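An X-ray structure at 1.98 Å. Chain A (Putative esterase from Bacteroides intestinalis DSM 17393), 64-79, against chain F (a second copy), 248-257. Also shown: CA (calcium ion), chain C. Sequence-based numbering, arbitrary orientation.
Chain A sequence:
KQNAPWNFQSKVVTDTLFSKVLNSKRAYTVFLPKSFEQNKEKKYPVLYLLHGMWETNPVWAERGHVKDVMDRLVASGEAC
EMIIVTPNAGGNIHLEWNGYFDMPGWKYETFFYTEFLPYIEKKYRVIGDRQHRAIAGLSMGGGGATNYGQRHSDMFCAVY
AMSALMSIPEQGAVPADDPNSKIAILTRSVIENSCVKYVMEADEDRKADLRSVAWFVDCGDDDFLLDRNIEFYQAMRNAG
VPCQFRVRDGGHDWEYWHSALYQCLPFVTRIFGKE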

ATOM      1  N   GLY A  64      -1.624  15.939 -12.763  1.00 21.18           N
ATOM      2  CA  GLY A  64      -2.325  14.871 -12.059  1.00 22.43           C
ATOM      3  C   GLY A  64      -2.334  13.567 -12.830  1.00 21.77           C
ATOM      4  O   GLY A  64      -2.652  12.506 -12.279  1.00 23.66           O
ATOM      5  N   HIS A  65      -1.999  13.652 -14.115  1.00 21.50           N
ATOM      6  CA  HIS A  65      -2.049  12.510 -15.028  1.00 21.27           C
ATOM      7  C   HIS A  65      -3.362  11.725 -14.941  1.00 25.75           C
ATOM      8  O   HIS A  65      -3.365  10.482 -14.939  1.00 21.87           O
ATOM      9  CB  HIS A  65      -0.849  11.592 -14.760  1.00 21.12           C
ATOM     10  CG  HIS A  65       0.465  12.312 -14.776  1.00 22.42           C
ATOM     11  ND1 HIS A  65       1.004  12.855 -15.925  1.00 20.51           N
ATOM     12  CD2 HIS A  65       1.342  12.598 -13.780  1.00 23.21           C
ATOM     13  CE1 HIS A  65       2.159  13.429 -15.639  1.00 23.93           C
ATOM     14  NE2 HIS A  65       2.391  13.286 -14.346  1.00 23.53           N
ATOM     15  N   VAL A  66      -4.474  12.455 -14.903  1.00 22.38           N
ATOM     16  CA  VAL A  66      -5.792  11.851 -14.776  1.00 22.82           C
ATOM     17  C   VAL A  66      -6.080  10.764 -15.800  1.00 23.51           C
ATOM     18  O   VAL A  66      -6.691   9.760 -15.462  1.00 23.87           O
ATOM     19  CB  VAL A  66      -6.924  12.893 -14.891  1.00 26.59           C
ATOM     20  CG1 VAL A  66      -8.266  12.185 -15.024  1.00 30.72           C
ATOM     21  CG2 VAL A  66      -6.950  13.768 -13.664  1.00 34.15           C
ATOM     22  N   LYS A  67      -5.661  10.961 -17.046  1.00 22.59           N
ATOM     23  CA  LYS A  67      -5.916   9.959 -18.069  1.00 23.41           C
ATOM     24  C   LYS A  67      -5.162   8.669 -17.761  1.00 25.03           C
ATOM     25  O   LYS A  67      -5.713   7.580 -17.884  1.00 24.74           O
ATOM     26  CB  LYS A  67      -5.520  10.463 -19.452  1.00 22.14           C
ATOM     27  CG  LYS A  67      -5.566   9.378 -20.543  1.00 29.54           C
ATOM     28  CD  LYS A  67      -4.775   9.840 -21.780  1.00 31.17           C
ATOM     29  CE  LYS A  67      -5.031   9.021 -23.040  1.00 36.03           C
ATOM     30  NZ  LYS A  67      -5.131   7.533 -22.881  1.00 31.71           N
ATOM     31  N   ASP A  68      -3.896   8.800 -17.377  1.00 24.44           N
ATOM     32  CA  ASP A  68      -3.064   7.631 -17.118  1.00 23.97           C
ATOM     33  C   ASP A  68      -3.611   6.840 -15.943  1.00 24.65           C
ATOM     34  O   ASP A  68      -3.629   5.614 -15.970  1.00 23.50           O
ATOM     35  CB  ASP A  68      -1.608   8.035 -16.848  1.00 25.79           C
ATOM     36  CG  ASP A  68      -0.892   8.541 -18.102  1.00 32.37           C
ATOM     37  OD1 ASP A  68      -1.340   8.211 -19.223  1.00 34.19           O
ATOM     38  OD2 ASP A  68       0.126   9.260 -17.971  1.00 31.88           O
ATOM     39  N   VAL A  69      -4.035   7.539 -14.896  1.00 21.64           N
ATOM     40  CA  VAL A  69      -4.571   6.864 -13.722  1.00 20.90           C
ATOM     41  C   VAL A  69      -5.878   6.158 -14.061  1.00 24.76           C
ATOM     42  O   VAL A  69      -6.082   5.001 -13.671  1.00 22.79           O
ATOM     43  CB  VAL A  69      -4.793   7.845 -12.551  1.00 23.59           C
ATOM     44  CG1 VAL A  69      -5.385   7.119 -11.348  1.00 20.00           C
ATOM     45  CG2 VAL A  69      -3.469   8.519 -12.175  1.00 20.56           C
ATOM     46  N   MET A  70      -6.759   6.839 -14.796  1.00 23.52           N
ATOM     47  CA  MET A  70      -8.021   6.233 -15.202  1.00 23.05           C
ATOM     48  C   MET A  70      -7.768   4.999 -16.057  1.00 22.39           C
ATOM     49  O   MET A  70      -8.434   3.991 -15.880  1.00 24.12           O
ATOM     50  CB  MET A  70      -8.912   7.236 -15.963  1.00 22.18           C
ATOM     51  CG  MET A  70      -9.769   8.129 -15.058  1.00 20.12           C
ATOM     52  SD  MET A  70     -11.011   7.189 -14.140  1.00 23.26           S
ATOM     53  CE  MET A  70     -12.247   6.860 -15.404  1.00 19.32           C
ATOM     54  N   ASP A  71      -6.816   5.081 -16.982  1.00 21.97           N
ATOM     55  CA  ASP A  71      -6.544   3.955 -17.877  1.00 25.04           C
ATOM     56  C   ASP A  71      -6.143   2.716 -17.066  1.00 24.51           C
ATOM     57  O   ASP A  71      -6.555   1.587 -17.374  1.00 23.58           O
ATOM     58  CB  ASP A  71      -5.447   4.305 -18.890  1.00 23.94           C
ATOM     59  CG  ASP A  71      -5.936   5.249 -19.999  1.00 29.23           C
ATOM     60  OD1 ASP A  71      -7.164   5.364 -20.204  1.00 27.07           O
ATOM     61  OD2 ASP A  71      -5.080   5.860 -20.672  1.00 25.41           O
ATOM     62  N   ARG A  72      -5.359   2.940 -16.018  1.00 23.97           N
ATOM     63  CA  ARG A  72      -4.971   1.868 -15.109  1.00 22.22           C
ATOM     64  C   ARG A  72      -6.184   1.308 -14.361  1.00 25.15           C
ATOM     65  O   ARG A  72      -6.435   0.100 -14.371  1.00 22.36           O
ATOM     66  CB  ARG A  72      -3.915   2.371 -14.114  1.00 22.70           C
ATOM     67  CG  ARG A  72      -3.566   1.379 -13.002  1.00 23.96           C
ATOM     68  CD  ARG A  72      -2.559   0.323 -13.459  1.00 22.81           C
ATOM     69  NE  ARG A  72      -1.177   0.810 -13.472  1.00 23.75           N
ATOM     70  CZ  ARG A  72      -0.478   1.043 -14.579  1.00 21.18           C
ATOM     71  NH1 ARG A  72       0.771   1.470 -14.497  1.00 20.89           N
ATOM     72  NH2 ARG A  72      -1.029   0.848 -15.769  1.00 21.00           N
ATOM     73  N   LEU A  73      -6.951   2.184 -13.726  1.00 20.60           N
ATOM     74  CA  LEU A  73      -7.986   1.724 -12.813  1.00 20.29           C
ATOM     75  C   LEU A  73      -9.246   1.249 -13.533  1.00 22.93           C
ATOM     76  O   LEU A  73      -9.988   0.438 -12.997  1.00 22.59           O
ATOM     77  CB  LEU A  73      -8.329   2.817 -11.814  1.00 21.21           C
ATOM     78  CG  LEU A  73      -7.160   3.238 -10.930  1.00 22.18           C
ATOM     79  CD1 LEU A  73      -7.584   4.402 -10.051  1.00 21.61           C
ATOM     80  CD2 LEU A  73      -6.656   2.051 -10.091  1.00 20.57           C
ATOM     81  N   VAL A  74      -9.480   1.737 -14.746  1.00 22.13           N
ATOM     82  CA  VAL A  74     -10.568   1.211 -15.551  1.00 20.70           C
ATOM     83  C   VAL A  74     -10.211  -0.219 -15.993  1.00 24.29           C
ATOM     84  O   VAL A  74     -11.048  -1.107 -15.958  1.00 22.95           O
ATOM     85  CB  VAL A  74     -10.878   2.100 -16.782  1.00 21.29           C
ATOM     86  CG1 VAL A  74     -11.812   1.368 -17.760  1.00 22.83           C
ATOM     87  CG2 VAL A  74     -11.542   3.396 -16.339  1.00 22.07           C
ATOM     88  N   ALA A  75      -8.960  -0.448 -16.371  1.00 25.77           N
ATOM     89  CA  ALA A  75      -8.567  -1.766 -16.871  1.00 24.70           C
ATOM     90  C   ALA A  75      -8.612  -2.841 -15.772  1.00 25.59           C
ATOM     91  O   ALA A  75      -8.916  -3.993 -16.060  1.00 26.03           O
ATOM     92  CB  ALA A  75      -7.176  -1.696 -17.507  1.00 21.49           C
ATOM     93  N   SER A  76      -8.340  -2.460 -14.522  1.00 23.19           N
ATOM     94  CA  SER A  76      -8.363  -3.400 -13.392  1.00 23.95           C
ATOM     95  C   SER A  76      -9.759  -3.535 -12.787  1.00 28.21           C
ATOM     96  O   SER A  76      -9.999  -4.398 -11.936  1.00 27.73           O
ATOM     97  CB  SER A  76      -7.381  -2.961 -12.296  1.00 24.53           C
ATOM     98  OG  SER A  76      -7.870  -1.809 -11.608  1.00 25.38           O
ATOM     99  N   GLY A  77     -10.670  -2.661 -13.207  1.00 24.12           N
ATOM    100  CA  GLY A  77     -12.025  -2.669 -12.695  1.00 23.49           C
ATOM    101  C   GLY A  77     -12.201  -1.867 -11.414  1.00 25.11           C
ATOM    102  O   GLY A  77     -13.301  -1.786 -10.895  1.00 25.75           O
ATOM    103  N   GLU A  78     -11.131  -1.279 -10.885  1.00 21.71           N
ATOM    104  CA  GLU A  78     -11.249  -0.531  -9.626  1.00 21.42           C
ATOM    105  C   GLU A  78     -12.006   0.801  -9.785  1.00 23.15           C
ATOM    106  O   GLU A  78     -12.596   1.301  -8.825  1.00 19.85           O
ATOM    107  CB  GLU A  78      -9.873  -0.259  -9.026  1.00 22.42           C
ATOM    108  CG  GLU A  78      -9.135  -1.495  -8.542  1.00 26.75           C
ATOM    109  CD  GLU A  78      -7.675  -1.191  -8.263  1.00 30.56           C
ATOM    110  OE1 GLU A  78      -7.381  -0.553  -7.229  1.00 30.59           O
ATOM    111  OE2 GLU A  78      -6.829  -1.554  -9.101  1.00 31.67           O
ATOM    112  N   ALA A  79     -11.968   1.374 -10.983  1.00 18.65           N
ATOM    113  CA  ALA A  79     -12.784   2.541 -11.285  1.00 19.74           C
ATOM    114  C   ALA A  79     -13.676   2.215 -12.470  1.00 22.90           C
ATOM    115  O   ALA A  79     -13.289   1.428 -13.336  1.00 23.18           O
ATOM    116  CB  ALA A  79     -11.917   3.753 -11.590  1.00 20.16           C
TER
ATOM    117  N   ARG F 248       3.252  -6.113 -10.341  1.00 18.20           N
ATOM    118  CA  ARG F 248       2.161  -5.244  -9.933  1.00 20.97           C
ATOM    119  C   ARG F 248       1.185  -5.038 -11.097  1.00 21.87           C
ATOM    120  O   ARG F 248       1.451  -5.447 -12.229  1.00 22.11           O
ATOM    121  CB  ARG F 248       2.707  -3.887  -9.433  1.00 21.98           C
ATOM    122  CG  ARG F 248       3.692  -4.023  -8.277  1.00 23.53           C
ATOM    123  CD  ARG F 248       4.229  -2.663  -7.807  1.00 23.00           C
ATOM    124  NE  ARG F 248       5.137  -2.011  -8.752  1.00 21.88           N
ATOM    125  CZ  ARG F 248       4.926  -0.819  -9.318  1.00 25.40           C
ATOM    126  NH1 ARG F 248       3.810  -0.136  -9.067  1.00 20.39           N
ATOM    127  NH2 ARG F 248       5.841  -0.304 -10.137  1.00 19.77           N
ATOM    128  N   ASP F 249       0.037  -4.437 -10.811  1.00 20.75           N
ATOM    129  CA  ASP F 249      -0.930  -4.134 -11.862  1.00 21.89           C
ATOM    130  C   ASP F 249      -0.328  -3.131 -12.833  1.00 22.93           C
ATOM    131  O   ASP F 249       0.257  -2.137 -12.411  1.00 22.31           O
ATOM    132  CB  ASP F 249      -2.218  -3.564 -11.268  1.00 20.72           C
ATOM    133  CG  ASP F 249      -3.318  -3.384 -12.314  1.00 24.21           C
ATOM    134  OD1 ASP F 249      -3.345  -4.165 -13.280  1.00 25.65           O
ATOM    135  OD2 ASP F 249      -4.151  -2.465 -12.178  1.00 24.83           O
ATOM    136  N   GLY F 250      -0.455  -3.383 -14.128  1.00 23.48           N
ATOM    137  CA  GLY F 250      -0.158  -2.334 -15.084  1.00 23.56           C
ATOM    138  C   GLY F 250       0.681  -2.788 -16.252  1.00 24.15           C
ATOM    139  O   GLY F 250       1.023  -3.965 -16.377  1.00 23.13           O
ATOM    140  N   GLY F 251       1.019  -1.844 -17.114  1.00 22.22           N
ATOM    141  CA  GLY F 251       1.739  -2.173 -18.324  1.00 23.99           C
ATOM    142  C   GLY F 251       3.001  -1.371 -18.546  1.00 25.17           C
ATOM    143  O   GLY F 251       3.666  -0.925 -17.609  1.00 24.29           O
ATOM    144  N   HIS F 252       3.343  -1.207 -19.814  1.00 23.00           N
ATOM    145  CA  HIS F 252       4.579  -0.543 -20.174  1.00 26.06           C
ATOM    146  C   HIS F 252       4.323   0.942 -20.191  1.00 26.44           C
ATOM    147  O   HIS F 252       4.189   1.510 -21.260  1.00 26.59           O
ATOM    148  CB  HIS F 252       5.060  -1.016 -21.542  1.00 25.61           C
ATOM    149  CG  HIS F 252       6.543  -1.094 -21.666  1.00 26.89           C
ATOM    150  ND1 HIS F 252       7.302  -1.994 -20.945  1.00 25.83           N
ATOM    151  CD2 HIS F 252       7.407  -0.401 -22.440  1.00 25.58           C
ATOM    152  CE1 HIS F 252       8.575  -1.839 -21.263  1.00 29.13           C
ATOM    153  NE2 HIS F 252       8.666  -0.877 -22.165  1.00 29.20           N
ATOM    154  N   ASP F 253       4.217   1.564 -19.021  1.00 24.07           N
ATOM    155  CA  ASP F 253       3.775   2.958 -18.977  1.00 24.41           C
ATOM    156  C   ASP F 253       4.335   3.724 -17.780  1.00 27.17           C
ATOM    157  O   ASP F 253       4.852   3.129 -16.824  1.00 22.52           O
ATOM    158  CB  ASP F 253       2.242   3.027 -18.973  1.00 25.78           C
ATOM    159  CG  ASP F 253       1.625   2.284 -17.801  1.00 26.13           C
ATOM    160  OD1 ASP F 253       1.882   2.675 -16.646  1.00 25.14           O
ATOM    161  OD2 ASP F 253       0.866   1.316 -18.034  1.00 28.10           O
ATOM    162  N   TRP F 254       4.216   5.054 -17.831  1.00 22.71           N
ATOM    163  CA  TRP F 254       4.908   5.898 -16.875  1.00 20.93           C
ATOM    164  C   TRP F 254       4.262   5.904 -15.498  1.00 18.78           C
ATOM    165  O   TRP F 254       4.908   6.257 -14.520  1.00 22.05           O
ATOM    166  CB  TRP F 254       5.044   7.333 -17.430  1.00 22.24           C
ATOM    167  CG  TRP F 254       6.362   7.455 -18.108  1.00 22.74           C
ATOM    168  CD1 TRP F 254       6.618   7.340 -19.448  1.00 25.85           C
ATOM    169  CD2 TRP F 254       7.627   7.606 -17.468  1.00 23.48           C
ATOM    170  NE1 TRP F 254       7.969   7.455 -19.677  1.00 28.01           N
ATOM    171  CE2 TRP F 254       8.609   7.619 -18.475  1.00 24.95           C
ATOM    172  CE3 TRP F 254       8.026   7.751 -16.134  1.00 20.97           C
ATOM    173  CZ2 TRP F 254       9.965   7.766 -18.193  1.00 27.86           C
ATOM    174  CZ3 TRP F 254       9.380   7.899 -15.857  1.00 26.07           C
ATOM    175  CH2 TRP F 254      10.329   7.908 -16.882  1.00 26.43           C
ATOM    176  N   GLU F 255       3.005   5.501 -15.395  1.00 19.56           N
ATOM    177  CA  GLU F 255       2.451   5.324 -14.061  1.00 22.55           C
ATOM    178  C   GLU F 255       3.196   4.157 -13.393  1.00 21.50           C
ATOM    179  O   GLU F 255       3.474   4.205 -12.200  1.00 24.05           O
ATOM    180  CB  GLU F 255       0.935   5.085 -14.103  1.00 20.18           C
ATOM    181  CG  GLU F 255       0.129   6.367 -14.334  1.00 20.98           C
ATOM    182  CD  GLU F 255       0.339   7.386 -13.224  1.00 23.58           C
ATOM    183  OE1 GLU F 255      -0.131   7.126 -12.098  1.00 23.27           O
ATOM    184  OE2 GLU F 255       0.993   8.436 -13.464  1.00 24.20           O
ATOM    185  N   TYR F 256       3.558   3.141 -14.171  1.00 18.67           N
ATOM    186  CA  TYR F 256       4.324   2.014 -13.613  1.00 19.63           C
ATOM    187  C   TYR F 256       5.721   2.469 -13.156  1.00 23.37           C
ATOM    188  O   TYR F 256       6.188   2.115 -12.066  1.00 22.71           O
ATOM    189  CB  TYR F 256       4.453   0.863 -14.630  1.00 21.50           C
ATOM    190  CG  TYR F 256       4.686  -0.469 -13.921  1.00 19.88           C
ATOM    191  CD1 TYR F 256       3.623  -1.176 -13.399  1.00 20.65           C
ATOM    192  CD2 TYR F 256       5.969  -0.956 -13.703  1.00 20.55           C
ATOM    193  CE1 TYR F 256       3.815  -2.370 -12.713  1.00 23.07           C
ATOM    194  CE2 TYR F 256       6.185  -2.163 -13.007  1.00 22.25           C
ATOM    195  CZ  TYR F 256       5.093  -2.856 -12.519  1.00 23.32           C
ATOM    196  OH  TYR F 256       5.259  -4.028 -11.823  1.00 21.75           O
ATOM    197  N   TRP F 257       6.376   3.276 -13.984  1.00 21.37           N
ATOM    198  CA  TRP F 257       7.762   3.644 -13.736  1.00 20.88           C
ATOM    199  C   TRP F 257       7.849   4.723 -12.666  1.00 20.25           C
ATOM    200  O   TRP F 257       8.723   4.672 -11.807  1.00 23.65           O
ATOM    201  CB  TRP F 257       8.427   4.066 -15.051  1.00 21.82           C
ATOM    202  CG  TRP F 257       8.358   2.943 -16.020  1.00 22.27           C
ATOM    203  CD1 TRP F 257       8.461   1.614 -15.720  1.00 23.59           C
ATOM    204  CD2 TRP F 257       8.065   3.014 -17.427  1.00 26.41           C
ATOM    205  NE1 TRP F 257       8.282   0.856 -16.851  1.00 24.95           N
ATOM    206  CE2 TRP F 257       8.052   1.687 -17.916  1.00 24.81           C
ATOM    207  CE3 TRP F 257       7.840   4.066 -18.323  1.00 21.88           C
ATOM    208  CZ2 TRP F 257       7.816   1.383 -19.260  1.00 23.32           C
ATOM    209  CZ3 TRP F 257       7.606   3.762 -19.660  1.00 26.01           C
ATOM    210  CH2 TRP F 257       7.595   2.430 -20.114  1.00 27.02           C
TER
HETATM  211 CA    CA C 301      -3.675  -5.986 -14.703  1.00 31.12          CA
HETATM  212  O   HOH W   1      -4.925  -2.160 -14.733  1.00 22.45           O
HETATM  213  O   HOH W   2      -4.260  -1.432  -9.872  1.00 29.75           O
HETATM  214  O   HOH W   3      -5.428  -4.557 -15.744  1.00 22.28           O
HETATM  215  O   HOH W   4      -4.552  -7.914 -16.179  1.00 28.76           O

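One face of the chain A helix lies against a loop of chain F and the first turn of the helix that follows it. Moving up the chain A helix means moving back along chain F: A:Asp68 lies nearest F:Glu255, A:Arg72 nearest F:Gly250 and A:Ser76 nearest F:Asp249, an i, i+4 spacing that keeps one side of the helix in contact.

The first part of the contact belongs to F:Glu255. A:His65, just before the helix, touches it through CB, 3.9 Å from F:Glu255 OE2. One turn on, A:Asp68 offers its methylene rather than its charge, CB lying 3.5 Å from F:Glu255 CG, while A:Val69 CG2 sits 3.6 Å from F:Glu255 OE1. Both carboxylate oxygens of F:Glu255 are hydrogen-bonded elsewhere in the structure, so these neighbours need only pack.

A:Arg72 is the centrepiece. Its planar guanidinium pairs with the carboxylate of F:Asp253 in a two-pronged salt bridge: NH1 donates to OD1 at 2.7 Å and NH2 to OD2 at 3.0 Å. F:Asp253 also caps its own helix, OD1 accepting from F:Tyr256 N at 3.0 Å, so the arginine engages a carboxylate already held in place. F:Gly250 CA lies over one guanidinium face, 3.4 Å from A:Arg72 NH2; a CB there would clash with A:Arg72 CZ, and the backbone angles themselves call for glycine.

One turn beyond A:Arg72, A:Ser76 CB approaches F:Asp249 OD2 to 3.3 Å, while its hydroxyl OG donates to A:Glu78 OE2 (2.7 Å). A:Glu78 OE2 and F:Asp249 OD2 are like charges 4.2 Å apart, with no direct bond between them; water 2 reconciles them by donating to each. Water 1 similarly joins A:Arg72 O to F:Asp249 OD2. F:Asp249 OD1 binds the calcium ion at 2.3 Å.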